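Local coordinates for MGS-M5 (Unidentified, PDB 4Q3N), which probably catalyses the NAD-dependent interconversion of L-lactate and pyruvate, as an L-lactate dehydrogenase with a Rossmann fold, at residues I90-L93 against K94-A97; K105-S109 against S110-G114; R240-A243 against A244-N248; N303-R306 against K307-D310. All coordinates share one frame; numbering follows the deposited sequence.

All four contacts are made between neighbouring turns or at the end of a helix, and their chemistry differs with the place of each helix in the fold. Interactions 1 and 2 share helix 89-109 of the NAD-binding domain, the first near its beginning, the second at its exit toward strand 115-118. Interaction 3, the most buried, combines apolar packing on helix 232-246 with a Schellman motif at its end, whereas interaction 4, on helix 292-311, carries a salt bridge at a partly exposed surface. Residues 90-97 and 303-310 belong to different domains yet touch, through Leu93 CD2 and Asn308 CB, 4.3 Å apart; interactions 1 and 3 lie on opposite sides of the chain's centre.

Interaction 1: residues I90-L93 against K94-A97; sequences IHLL and KRNA
The carbonyl oxygen of Leu92 takes two hydrogens from one residue: the backbone N of Asn96 lies 2.8 Å from Leu92 O in a nearly straight bond, and the side-chain ND2 of Asn96 adds a weak, bent one at 3.2 Å from the same oxygen. The amide is held at its oxygen too, since Asn96 OD1 accepts from the backbone N of Val81, in the loop after strand 74-77. Amide and leucine are also in van der Waals contact, with Asn96 ND2 3.3 Å from Leu92 CD1.

One turn round the helix, His91 and Arg95 meet through the aliphatic part of the arginine. With CG of His91 anti to its backbone nitrogen (chi1 -170°), the ring lies where Arg95 CD reaches its edge, 3.5 Å from His91 CE1. The ring and guanidinium planes are 35° apart. Leu92 CD1 touches Arg95 from another direction, 3.5 Å from Arg95 NH1. Both polar ends turn to Glu87, which forms a salt bridge with Arg95 NH1 and a hydrogen bond with His91 ND1. With an alanine here in place of Arg95, the Glu87 carboxylate is likely to lose its guanidinium mate, and the imidazole, no longer backed by methylenes at its edge, to turn more freely.

Ile90 and Lys94 run side by side on a further face of helix 89-109, in the beta-alpha-beta unit joining strands 74-77 and 115-118. Glu87 probably offsets the charge of the arginine, and that of the histidine should it be protonated, while the asparagine ties this helical turn to the neighbouring loop.

Interaction 2: residues K105-S109 against S110-G114; sequences KNIMS and SGFNG
Ile107 and Phe112 lie side by side and point the same way, the isoleucine CG2 coming within 3.5 Å of Phe112 CD2 at an oblique angle to the ring. Met108 crosses the same aromatic from another direction: its chain, bent at chi2 and chi3, brings SD to the ring edge, 5.3 Å from the Phe112 ring centroid and 83° off the normal, a Met-aromatic contact. Over one face of the ring sits the backbone N of Gly114. Phe112 and Ile107 also pack on Val75 of strand 74-77, so the cluster faces the parallel sheet.

Ser110 grips Ile107 O twice, through its hydroxyl and its backbone N. Ser110 OG donates to Ile107 O at 2.7 Å, in the carbonyl plane, whereas Ser110 N reaches that oxygen from above the plane. The same hydroxyl accepts from Phe112 N. Were this serine an alanine, Ile107 O would keep just the backbone donor of the pair, and Phe112 N, deprived of the hydroxyl, is likely to let the chain before the ring shift. A water bridges Met108 O and Phe112 O.

Gly111, with its positive phi of 99°, turns the chain out of helix 89-109, and the serine forms an ST turn, in the helix-to-strand passage of a Rossmann beta-alpha-beta unit.

Interaction 3: residues R240-A243 against A244-N248; sequences RITA and AIFNN
Thr242 sets its methyl CG2 anti to the backbone nitrogen, and Phe246, one turn on, sets its ring anti to its own carbonyl carbon (chi1 -78°). These torsions lay the two side chains next to each other, pointing the same way, with Thr242 CG2 3.6 Å from Phe246 CD1. The ring also presents its edge to the backbone: Thr242 O lies in the ring plane, 3.3 Å from Phe246 CD1. That oxygen is the acceptor for Phe246 N, in a bond of 2.9 Å that is almost perfectly straight at 177°. The threonine hydroxyl bonds to Leu238 O, a turn back, and to the Tyr18 hydroxyl. Both Thr242 and Phe246 rest on Val6 and Leu74, from strands 5-9 and 74-77 of the nucleotide-binding sheet.

Ile241 and Ile245 meet more loosely on an adjoining face, CG2 of Ile241 being 4.2 Å from CD1 of Ile245. The first of them packs on Leu277 of strand 270-278. On yet another side, Ala244 N lies at the edge of the Arg240 guanidinium, a contact without a hydrogen bond, the charge being paired with Glu249 just past the helix.

The chain then leaves helix 232-246. Asn248 ND2 binds Glu29 of the second subunit. Asn247 N bonds to Ala243 O at 2.8 Å, and Asn248 N to Ile245 O. The positive phi of Asn248, with bonds back into the last turn, marks a Schellman motif, a classic C-terminal helix ending, here at a subunit interface.

Interaction 4: residues N303-R306 against K307-D310; sequences NILR and KNLD
The charged contact is between Arg306 and Asp310, one turn apart on helix 292-311. Arg306 NH2 approaches Asp310 OD1 to 2.9 Å, nearly along the C-O axis of the carboxylate, though the oxygen is tilted 24° out of the guanidinium plane. Arg306 NE adds a weak bond to the same oxygen at 3.1 Å, so a single carboxylate oxygen takes both donors in a fork. The two planes stand 39° apart. The arginine chain is bent twice on its way to the aspartate, the second time at a chi3 of -112°, away from a staggered value. Its cation is shared: NH2 also bridges to the C-terminal carboxylate of Tyr314, and NH1 donates to Gln268 O.

The apolar contact is made by Leu309, whose CB lies over one face of the guanidinium, 3.6 Å from Arg306 NH2. The side chains cross at about a right angle. By its contacts this side of the helix probably lies between the two domains of the lactate/malate dehydrogenase fold: Leu309 touches Tyr128, and Leu305 touches Val125, both on helix 123-134.

Backbone bonds form the third kind. Asp310 N meets Arg306 O at 2.8 Å, the shortest of the four i to i+4 bonds here, which binds this residue pair through main chain as well as side chain. Leu309 N likewise binds Leu305 O, at 2.9 Å, while Leu309 CG sits 3.5 Å from Leu305 O.

Interaction 1: residues I90-L93 against K94-A97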
ATOM      1  N   ILE A  90      -4.378 -30.957  31.973  1.00 68.51           N
ATOM      2  CA  ILE A  90      -5.596 -30.343  32.513  1.00 65.76           C
ATOM      3  C   ILE A  90      -5.247 -29.247  33.529  1.00 63.16           C
ATOM      4  O   ILE A  90      -5.872 -28.181  33.550  1.00 60.27           O
ATOM      5  CB  ILE A  90      -6.546 -31.363  33.133  1.00 66.64           C
ATOM      6  CG1 ILE A  90      -7.764 -30.651  33.728  1.00 65.61           C
ATOM      7  CG2 ILE A  90      -5.834 -32.246  34.179  1.00 69.62           C
ATOM      8  CD1 ILE A  90      -8.599 -29.894  32.696  1.00 61.96           C
ATOM      9  N   HIS A  91      -4.211 -29.475  34.322  1.00 62.99           N
ATOM     10  CA  HIS A  91      -3.758 -28.445  35.242  1.00 61.15           C
ATOM     11  C   HIS A  91      -3.387 -27.172  34.497  1.00 57.40           C
ATOM     12  O   HIS A  91      -3.850 -26.083  34.832  1.00 55.64           O
ATOM     13  CB  HIS A  91      -2.564 -28.939  36.073  1.00 62.03           C
ATOM     14  CG  HIS A  91      -2.216 -28.022  37.196  1.00 60.92           C
ATOM     15  ND1 HIS A  91      -1.468 -26.877  37.016  1.00 55.83           N
ATOM     16  CD2 HIS A  91      -2.561 -28.047  38.506  1.00 60.42           C
ATOM     17  CE1 HIS A  91      -1.347 -26.249  38.169  1.00 56.84           C
ATOM     18  NE2 HIS A  91      -1.994 -26.940  39.091  1.00 59.29           N
ATOM     19  N   LEU A  92      -2.565 -27.311  33.464  1.00 57.01           N
ATOM     20  CA  LEU A  92      -2.104 -26.173  32.702  1.00 53.93           C
ATOM     21  C   LEU A  92      -3.235 -25.470  31.967  1.00 51.56           C
ATOM     22  O   LEU A  92      -3.267 -24.236  31.865  1.00 45.93           O
ATOM     23  CB  LEU A  92      -1.049 -26.598  31.688  1.00 55.34           C
ATOM     24  CG  LEU A  92      -0.756 -25.539  30.635  1.00 53.10           C
ATOM     25  CD1 LEU A  92       0.000 -24.334  31.218  1.00 52.52           C
ATOM     26  CD2 LEU A  92      -0.027 -26.142  29.465  1.00 53.88           C
ATOM     27  N   LEU A  93      -4.130 -26.277  31.425  1.00 47.50           N
ATOM     28  CA  LEU A  93      -5.333 -25.789  30.769  1.00 47.70           C
ATOM     29  C   LEU A  93      -6.080 -24.884  31.718  1.00 45.97           C
ATOM     30  O   LEU A  93      -6.485 -23.792  31.358  1.00 41.28           O
ATOM     31  CB  LEU A  93      -6.223 -26.949  30.373  1.00 53.11           C
ATOM     32  CG  LEU A  93      -7.145 -26.829  29.185  1.00 56.66           C
ATOM     33  CD1 LEU A  93      -6.333 -26.422  28.012  1.00 55.59           C
ATOM     34  CD2 LEU A  93      -7.778 -28.206  28.954  1.00 62.65           C
ATOM     35  N   LYS A  94      -6.256 -25.360  32.946  1.00 46.59           N
ATOM     36  CA  LYS A  94      -6.891 -24.552  33.978  1.00 48.74           C
ATOM     37  C   LYS A  94      -6.104 -23.301  34.376  1.00 45.67           C
ATOM     38  O   LYS A  94      -6.713 -22.275  34.638  1.00 43.23           O
ATOM     39  CB  LYS A  94      -7.162 -25.399  35.223  1.00 54.61           C
ATOM     40  CG  LYS A  94      -8.391 -26.271  35.105  1.00 60.11           C
ATOM     41  CD  LYS A  94      -8.347 -27.368  36.189  1.00 68.49           C
ATOM     42  CE  LYS A  94      -9.693 -28.038  36.414  1.00 73.95           C
ATOM     43  NZ  LYS A  94     -10.595 -27.226  37.283  1.00 78.91           N
ATOM     44  N   ARG A  95      -4.775 -23.380  34.452  1.00 46.78           N
ATOM     45  CA  ARG A  95      -3.986 -22.180  34.731  1.00 46.70           C
ATOM     46  C   ARG A  95      -4.179 -21.148  33.601  1.00 40.94           C
ATOM     47  O   ARG A  95      -4.331 -19.966  33.883  1.00 36.71           O
ATOM     48  CB  ARG A  95      -2.504 -22.487  34.885  1.00 51.02           C
ATOM     49  CG  ARG A  95      -2.066 -22.872  36.242  1.00 57.83           C
ATOM     50  CD  ARG A  95      -0.666 -23.448  36.161  1.00 61.16           C
ATOM     51  NE  ARG A  95       0.330 -22.423  35.885  1.00 62.87           N
ATOM     52  CZ  ARG A  95       1.334 -22.546  35.031  1.00 63.39           C
ATOM     53  NH1 ARG A  95       1.493 -23.654  34.328  1.00 64.47           N
ATOM     54  NH2 ARG A  95       2.192 -21.549  34.893  1.00 63.82           N
ATOM     55  N   ASN A  96      -4.165 -21.580  32.342  1.00 40.45           N
ATOM     56  CA  ASN A  96      -4.435 -20.633  31.242  1.00 40.23           C
ATOM     57  C   ASN A  96      -5.864 -20.065  31.253  1.00 39.32           C
ATOM     58  O   ASN A  96      -6.079 -18.880  30.999  1.00 37.90           O
ATOM     59  CB  ASN A  96      -4.137 -21.275  29.876  1.00 40.96           C
ATOM     60  CG  ASN A  96      -2.643 -21.311  29.572  1.00 44.17           C
ATOM     61  OD1 ASN A  96      -2.002 -20.268  29.414  1.00 43.29           O
ATOM     62  ND2 ASN A  96      -2.079 -22.510  29.511  1.00 46.03           N
ATOM     63  N   ALA A  97      -6.852 -20.895  31.551  1.00 37.93           N
ATOM     64  CA  ALA A  97      -8.200 -20.361  31.699  1.00 35.82           C
ATOM     65  C   ALA A  97      -8.286 -19.265  32.778  1.00 36.11           C
ATOM     66  O   ALA A  97      -9.005 -18.286  32.608  1.00 34.04           O
ATOM     67  CB  ALA A  97      -9.145 -21.470  32.017  1.00 37.59           C
TER

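Interaction 2: residues K105-S109 against S110-G114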
ATOM      1  N   LYS A 105     -11.689  -9.905  32.811  1.00 31.92           N
ATOM      2  CA  LYS A 105     -12.317  -9.090  33.857  1.00 35.04           C
ATOM      3  C   LYS A 105     -11.692  -7.700  33.923  1.00 32.39           C
ATOM      4  O   LYS A 105     -12.387  -6.706  34.072  1.00 32.27           O
ATOM      5  CB  LYS A 105     -12.187  -9.754  35.241  1.00 42.74           C
ATOM      6  CG  LYS A 105     -12.945 -11.086  35.378  1.00 50.55           C
ATOM      7  CD  LYS A 105     -14.332 -11.118  34.703  1.00 48.66           C
ATOM      8  CE  LYS A 105     -15.230 -12.167  35.359  1.00 48.88           C
ATOM      9  NZ  LYS A 105     -16.470 -12.481  34.605  1.00 48.78           N
ATOM     10  N   ASN A 106     -10.365  -7.639  33.857  1.00 32.43           N
ATOM     11  CA  ASN A 106      -9.667  -6.353  33.860  1.00 32.38           C
ATOM     12  C   ASN A 106     -10.040  -5.513  32.623  1.00 31.86           C
ATOM     13  O   ASN A 106     -10.213  -4.272  32.722  1.00 31.54           O
ATOM     14  CB  ASN A 106      -8.147  -6.581  33.919  1.00 34.45           C
ATOM     15  CG  ASN A 106      -7.694  -6.995  35.339  1.00 37.73           C
ATOM     16  OD1 ASN A 106      -8.278  -6.543  36.285  1.00 39.70           O
ATOM     17  ND2 ASN A 106      -6.705  -7.855  35.464  1.00 37.82           N
ATOM     18  N   ILE A 107     -10.154  -6.162  31.463  1.00 30.66           N
ATOM     19  CA  ILE A 107     -10.575  -5.427  30.251  1.00 28.99           C
ATOM     20  C   ILE A 107     -11.983  -4.865  30.444  1.00 32.47           C
ATOM     21  O   ILE A 107     -12.238  -3.682  30.170  1.00 32.73           O
ATOM     22  CB  ILE A 107     -10.569  -6.319  28.995  1.00 28.58           C
ATOM     23  CG1 ILE A 107      -9.142  -6.758  28.615  1.00 25.77           C
ATOM     24  CG2 ILE A 107     -11.228  -5.562  27.769  1.00 26.81           C
ATOM     25  CD1 ILE A 107      -9.158  -7.890  27.614  1.00 24.67           C
ATOM     26  N   MET A 108     -12.903  -5.704  30.948  1.00 33.97           N
ATOM     27  CA  MET A 108     -14.292  -5.259  31.062  1.00 34.80           C
ATOM     28  C   MET A 108     -14.448  -4.160  32.099  1.00 36.06           C
ATOM     29  O   MET A 108     -15.311  -3.303  31.927  1.00 36.48           O
ATOM     30  CB  MET A 108     -15.240  -6.426  31.378  1.00 35.36           C
ATOM     31  CG  MET A 108     -15.174  -7.553  30.326  1.00 34.73           C
ATOM     32  SD  MET A 108     -15.368  -6.980  28.595  1.00 35.69           S
ATOM     33  CE  MET A 108     -17.048  -6.368  28.711  1.00 38.12           C
ATOM     34  N   SER A 109     -13.619  -4.164  33.152  1.00 35.61           N
ATOM     35  CA  SER A 109     -13.639  -3.131  34.198  0.50 36.90           C
ATOM     36  C   SER A 109     -13.404  -1.739  33.618  1.00 37.17           C
ATOM     37  O   SER A 109     -13.808  -0.738  34.203  1.00 38.28           O
ATOM     38  CB  SER A 109     -12.569  -3.412  35.282  0.50 37.32           C
ATOM     39  OG  SER A 109     -11.241  -3.164  34.808  0.50 36.19           O
ATOM     40  N   SER A 110     -12.710  -1.673  32.477  1.00 34.21           N
ATOM     41  CA  SER A 110     -12.366  -0.374  31.932  1.00 34.53           C
ATOM     42  C   SER A 110     -13.581   0.346  31.321  1.00 36.83           C
ATOM     43  O   SER A 110     -13.512   1.536  31.051  1.00 36.06           O
ATOM     44  CB  SER A 110     -11.287  -0.517  30.851  1.00 33.67           C
ATOM     45  OG  SER A 110     -11.834  -1.097  29.688  1.00 32.18           O
ATOM     46  N   GLY A 111     -14.656  -0.396  31.044  1.00 36.25           N
ATOM     47  CA  GLY A 111     -15.770   0.152  30.282  1.00 37.46           C
ATOM     48  C   GLY A 111     -15.734  -0.252  28.814  1.00 36.16           C
ATOM     49  O   GLY A 111     -16.605   0.136  28.034  1.00 36.83           O
ATOM     50  N   PHE A 112     -14.706  -1.012  28.438  1.00 34.01           N
ATOM     51  CA  PHE A 112     -14.536  -1.526  27.083  1.00 32.71           C
ATOM     52  C   PHE A 112     -15.827  -2.111  26.531  1.00 32.21           C
ATOM     53  O   PHE A 112     -16.534  -2.822  27.241  1.00 31.98           O
ATOM     54  CB  PHE A 112     -13.469  -2.623  27.099  1.00 30.22           C
ATOM     55  CG  PHE A 112     -13.369  -3.413  25.823  1.00 30.06           C
ATOM     56  CD1 PHE A 112     -12.705  -2.909  24.736  1.00 29.16           C
ATOM     57  CD2 PHE A 112     -13.905  -4.688  25.738  1.00 30.30           C
ATOM     58  CE1 PHE A 112     -12.563  -3.663  23.564  1.00 28.26           C
ATOM     59  CE2 PHE A 112     -13.780  -5.440  24.570  1.00 27.99           C
ATOM     60  CZ  PHE A 112     -13.099  -4.931  23.495  1.00 26.93           C
ATOM     61  N   ASN A 113     -16.107  -1.880  25.264  1.00 30.76           N
ATOM     62  CA  ASN A 113     -17.278  -2.490  24.674  1.00 30.74           C
ATOM     63  C   ASN A 113     -17.010  -2.767  23.223  1.00 30.54           C
ATOM     64  O   ASN A 113     -17.887  -2.565  22.389  1.00 31.02           O
ATOM     65  CB  ASN A 113     -18.536  -1.591  24.827  1.00 42.93           C
ATOM     66  CG  ASN A 113     -19.842  -2.357  24.541  1.00 43.66           C
ATOM     67  OD1 ASN A 113     -19.859  -3.593  24.525  1.00 41.81           O
ATOM     68  ND2 ASN A 113     -20.932  -1.627  24.315  1.00 45.21           N
ATOM     69  N   GLY A 114     -15.790  -3.228  22.922  1.00 28.34           N
ATOM     70  CA  GLY A 114     -15.423  -3.502  21.547  1.00 28.21           C
ATOM     71  C   GLY A 114     -15.425  -5.008  21.325  1.00 27.64           C
ATOM     72  O   GLY A 114     -16.184  -5.756  21.950  1.00 29.36           O
TER
HETATM   73  O   HOH W   1     -17.098  -2.791  29.977  1.00 37.40           O

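Interaction 3: residues R240-A243 against A244-N248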
ATOM      1  N   ARG A 240      -4.755  -9.849   9.418  1.00 22.31           N
ATOM      2  CA  ARG A 240      -5.808  -9.990   8.413  1.00 22.83           C
ATOM      3  C   ARG A 240      -7.168  -9.968   9.045  1.00 22.32           C
ATOM      4  O   ARG A 240      -8.117  -9.383   8.486  1.00 24.97           O
ATOM      5  CB  ARG A 240      -5.647 -11.288   7.626  1.00 23.44           C
ATOM      6  CG  ARG A 240      -6.542 -11.344   6.364  1.00 24.12           C
ATOM      7  CD  ARG A 240      -6.103 -10.193   5.339  1.00 28.38           C
ATOM      8  NE  ARG A 240      -7.074  -9.977   4.266  1.00 31.42           N
ATOM      9  CZ  ARG A 240      -8.224  -9.313   4.378  1.00 31.39           C
ATOM     10  NH1 ARG A 240      -8.638  -8.841   5.553  1.00 29.10           N
ATOM     11  NH2 ARG A 240      -8.995  -9.156   3.302  1.00 30.98           N
ATOM     12  N   ILE A 241      -7.292 -10.617  10.205  1.00 21.37           N
ATOM     13  CA  ILE A 241      -8.567 -10.596  10.944  1.00 20.97           C
ATOM     14  C   ILE A 241      -8.888  -9.162  11.354  1.00 22.00           C
ATOM     15  O   ILE A 241     -10.002  -8.676  11.172  1.00 20.13           O
ATOM     16  CB  ILE A 241      -8.522 -11.513  12.181  1.00 19.83           C
ATOM     17  CG1 ILE A 241      -8.426 -12.994  11.719  1.00 18.61           C
ATOM     18  CG2 ILE A 241      -9.747 -11.288  13.059  1.00 18.82           C
ATOM     19  CD1 ILE A 241      -7.874 -13.991  12.835  1.00 18.71           C
ATOM     20  N   THR A 242      -7.879  -8.469  11.863  1.00 21.53           N
ATOM     21  CA  THR A 242      -8.041  -7.074  12.285  1.00 20.71           C
ATOM     22  C   THR A 242      -8.506  -6.186  11.112  1.00 20.60           C
ATOM     23  O   THR A 242      -9.369  -5.304  11.260  1.00 21.30           O
ATOM     24  CB  THR A 242      -6.710  -6.549  12.865  1.00 20.47           C
ATOM     25  OG1 THR A 242      -6.334  -7.408  13.979  1.00 20.54           O
ATOM     26  CG2 THR A 242      -6.869  -5.100  13.355  1.00 19.92           C
ATOM     27  N   ALA A 243      -7.895  -6.390   9.960  1.00 21.14           N
ATOM     28  CA  ALA A 243      -8.199  -5.543   8.780  1.00 20.01           C
ATOM     29  C   ALA A 243      -9.612  -5.787   8.301  1.00 20.00           C
ATOM     30  O   ALA A 243     -10.325  -4.855   7.930  1.00 22.94           O
ATOM     31  CB  ALA A 243      -7.186  -5.829   7.647  1.00 20.15           C
ATOM     32  N   ALA A 244     -10.058  -7.049   8.381  1.00 19.57           N
ATOM     33  CA  ALA A 244     -11.451  -7.348   7.976  1.00 22.51           C
ATOM     34  C   ALA A 244     -12.437  -6.583   8.837  1.00 21.80           C
ATOM     35  O   ALA A 244     -13.488  -6.100   8.358  1.00 23.45           O
ATOM     36  CB  ALA A 244     -11.731  -8.841   8.074  1.00 24.21           C
ATOM     37  N   ILE A 245     -12.124  -6.479  10.132  1.00 21.24           N
ATOM     38  CA  ILE A 245     -12.996  -5.732  11.057  1.00 21.32           C
ATOM     39  C   ILE A 245     -12.876  -4.201  10.877  1.00 21.89           C
ATOM     40  O   ILE A 245     -13.865  -3.511  10.659  1.00 24.55           O
ATOM     41  CB  ILE A 245     -12.674  -6.096  12.540  1.00 19.90           C
ATOM     42  CG1 ILE A 245     -12.976  -7.580  12.768  1.00 19.70           C
ATOM     43  CG2 ILE A 245     -13.461  -5.110  13.497  1.00 24.53           C
ATOM     44  CD1 ILE A 245     -12.334  -8.146  14.102  1.00 21.97           C
ATOM     45  N   PHE A 246     -11.667  -3.649  10.930  1.00 20.25           N
ATOM     46  CA  PHE A 246     -11.572  -2.185  10.854  1.00 21.58           C
ATOM     47  C   PHE A 246     -11.918  -1.636   9.449  1.00 23.04           C
ATOM     48  O   PHE A 246     -12.359  -0.507   9.310  1.00 23.51           O
ATOM     49  CB  PHE A 246     -10.182  -1.706  11.281  1.00 23.93           C
ATOM     50  CG  PHE A 246     -10.028  -1.722  12.785  1.00 25.95           C
ATOM     51  CD1 PHE A 246      -9.674  -2.890  13.438  1.00 27.52           C
ATOM     52  CD2 PHE A 246     -10.368  -0.613  13.531  1.00 29.16           C
ATOM     53  CE1 PHE A 246      -9.587  -2.925  14.884  1.00 28.36           C
ATOM     54  CE2 PHE A 246     -10.283  -0.621  14.959  1.00 32.53           C
ATOM     55  CZ  PHE A 246      -9.907  -1.779  15.624  1.00 28.83           C
ATOM     56  N   ASN A 247     -11.700  -2.433   8.419  1.00 22.33           N
ATOM     57  CA  ASN A 247     -12.093  -1.989   7.048  1.00 23.43           C
ATOM     58  C   ASN A 247     -13.518  -2.415   6.701  1.00 23.30           C
ATOM     59  O   ASN A 247     -13.987  -2.205   5.567  1.00 23.07           O
ATOM     60  CB  ASN A 247     -11.107  -2.532   6.007  1.00 25.74           C
ATOM     61  CG  ASN A 247      -9.731  -1.904   6.160  1.00 29.33           C
ATOM     62  OD1 ASN A 247      -9.611  -0.696   6.285  1.00 32.87           O
ATOM     63  ND2 ASN A 247      -8.733  -2.703   6.181  1.00 31.02           N
ATOM     64  N   ASN A 248     -14.195  -3.003   7.697  1.00 21.87           N
ATOM     65  CA  ASN A 248     -15.618  -3.332   7.559  1.00 21.66           C
ATOM     66  C   ASN A 248     -15.899  -4.173   6.287  1.00 24.39           C
ATOM     67  O   ASN A 248     -16.791  -3.832   5.466  1.00 22.70           O
ATOM     68  CB  ASN A 248     -16.453  -2.026   7.506  1.00 22.86           C
ATOM     69  CG  ASN A 248     -17.931  -2.286   7.640  1.00 24.61           C
ATOM     70  OD1 ASN A 248     -18.310  -3.275   8.276  1.00 25.32           O
ATOM     71  ND2 ASN A 248     -18.799  -1.369   7.079  1.00 23.56           N
TER

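Interaction 4: residues N303-R306 against K307-D310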
ATOM      1  N   ASN A 303     -16.342 -32.562  19.891  1.00 36.65           N
ATOM      2  CA  ASN A 303     -16.483 -33.387  21.101  1.00 39.92           C
ATOM      3  C   ASN A 303     -15.264 -33.255  22.002  1.00 39.45           C
ATOM      4  O   ASN A 303     -15.370 -33.200  23.226  1.00 39.61           O
ATOM      5  CB  ASN A 303     -16.730 -34.832  20.716  1.00 41.97           C
ATOM      6  CG  ASN A 303     -18.144 -35.034  20.184  1.00 45.23           C
ATOM      7  OD1 ASN A 303     -19.028 -34.207  20.438  1.00 45.76           O
ATOM      8  ND2 ASN A 303     -18.364 -36.108  19.442  1.00 45.92           N
ATOM      9  N   ILE A 304     -14.110 -33.142  21.368  1.00 37.70           N
ATOM     10  CA  ILE A 304     -12.832 -33.019  22.061  1.00 39.19           C
ATOM     11  C   ILE A 304     -12.782 -31.705  22.844  1.00 36.78           C
ATOM     12  O   ILE A 304     -12.408 -31.678  24.007  1.00 36.09           O
ATOM     13  CB  ILE A 304     -11.655 -33.103  21.033  1.00 39.80           C
ATOM     14  CG1 ILE A 304     -11.484 -34.570  20.591  1.00 41.44           C
ATOM     15  CG2 ILE A 304     -10.337 -32.584  21.649  1.00 38.81           C
ATOM     16  CD1 ILE A 304     -10.494 -34.767  19.427  1.00 40.93           C
ATOM     17  N   LEU A 305     -13.201 -30.616  22.206  1.00 33.75           N
ATOM     18  CA  LEU A 305     -13.230 -29.311  22.849  1.00 32.84           C
ATOM     19  C   LEU A 305     -14.284 -29.247  23.926  1.00 34.14           C
ATOM     20  O   LEU A 305     -14.060 -28.692  25.027  1.00 36.20           O
ATOM     21  CB  LEU A 305     -13.468 -28.209  21.801  1.00 31.89           C
ATOM     22  CG  LEU A 305     -12.381 -28.062  20.728  1.00 32.26           C
ATOM     23  CD1 LEU A 305     -12.870 -27.196  19.524  1.00 26.84           C
ATOM     24  CD2 LEU A 305     -11.113 -27.447  21.351  1.00 31.50           C
ATOM     25  N   ARG A 306     -15.430 -29.855  23.665  1.00 33.46           N
ATOM     26  CA  ARG A 306     -16.464 -29.856  24.689  1.00 33.84           C
ATOM     27  C   ARG A 306     -15.974 -30.640  25.934  1.00 40.14           C
ATOM     28  O   ARG A 306     -16.262 -30.267  27.086  1.00 40.44           O
ATOM     29  CB  ARG A 306     -17.777 -30.440  24.147  1.00 35.40           C
ATOM     30  CG  ARG A 306     -18.973 -30.181  25.056  1.00 38.88           C
ATOM     31  CD  ARG A 306     -19.107 -28.669  25.317  1.00 38.98           C
ATOM     32  NE  ARG A 306     -18.819 -28.379  26.711  1.00 41.28           N
ATOM     33  CZ  ARG A 306     -19.129 -27.254  27.348  1.00 42.95           C
ATOM     34  NH1 ARG A 306     -19.738 -26.251  26.706  1.00 41.46           N
ATOM     35  NH2 ARG A 306     -18.851 -27.147  28.649  1.00 43.56           N
ATOM     36  N   LYS A 307     -15.222 -31.713  25.717  1.00 39.88           N
ATOM     37  CA  LYS A 307     -14.730 -32.496  26.875  1.00 41.90           C
ATOM     38  C   LYS A 307     -13.703 -31.669  27.677  1.00 42.13           C
ATOM     39  O   LYS A 307     -13.701 -31.684  28.924  1.00 45.69           O
ATOM     40  CB  LYS A 307     -14.105 -33.815  26.402  1.00 42.17           C
ATOM     41  CG  LYS A 307     -13.489 -34.695  27.522  1.00 54.10           C
ATOM     42  CD  LYS A 307     -14.548 -35.102  28.540  1.00 57.53           C
ATOM     43  CE  LYS A 307     -14.059 -36.256  29.408  1.00 61.95           C
ATOM     44  NZ  LYS A 307     -12.704 -35.964  29.980  1.00 64.21           N
ATOM     45  N   ASN A 308     -12.815 -30.985  26.946  1.00 41.74           N
ATOM     46  CA  ASN A 308     -11.880 -30.041  27.547  1.00 41.88           C
ATOM     47  C   ASN A 308     -12.632 -29.026  28.415  1.00 41.35           C
ATOM     48  O   ASN A 308     -12.321 -28.858  29.577  1.00 41.04           O
ATOM     49  CB  ASN A 308     -11.073 -29.295  26.476  1.00 42.36           C
ATOM     50  CG  ASN A 308     -10.003 -30.158  25.806  1.00 43.42           C
ATOM     51  OD1 ASN A 308      -9.593 -31.198  26.318  1.00 46.48           O
ATOM     52  ND2 ASN A 308      -9.563 -29.725  24.641  1.00 42.84           N
ATOM     53  N   LEU A 309     -13.649 -28.373  27.854  1.00 40.46           N
ATOM     54  CA  LEU A 309     -14.435 -27.373  28.587  1.00 40.36           C
ATOM     55  C   LEU A 309     -15.143 -27.972  29.796  1.00 41.68           C
ATOM     56  O   LEU A 309     -15.153 -27.358  30.855  1.00 41.63           O
ATOM     57  CB  LEU A 309     -15.465 -26.670  27.654  1.00 37.29           C
ATOM     58  CG  LEU A 309     -14.897 -25.718  26.595  1.00 36.40           C
ATOM     59  CD1 LEU A 309     -15.959 -25.267  25.536  1.00 32.76           C
ATOM     60  CD2 LEU A 309     -14.194 -24.487  27.202  1.00 35.22           C
ATOM     61  N   ASP A 310     -15.744 -29.150  29.651  1.00 43.32           N
ATOM     62  CA  ASP A 310     -16.352 -29.829  30.784  1.00 45.74           C
ATOM     63  C   ASP A 310     -15.340 -30.037  31.924  1.00 46.80           C
ATOM     64  O   ASP A 310     -15.624 -29.812  33.106  1.00 46.12           O
ATOM     65  CB  ASP A 310     -16.923 -31.202  30.357  1.00 48.67           C
ATOM     66  CG  ASP A 310     -18.176 -31.098  29.486  1.00 50.82           C
ATOM     67  OD1 ASP A 310     -18.767 -29.996  29.392  1.00 50.62           O
ATOM     68  OD2 ASP A 310     -18.583 -32.134  28.911  1.00 51.29           O
TER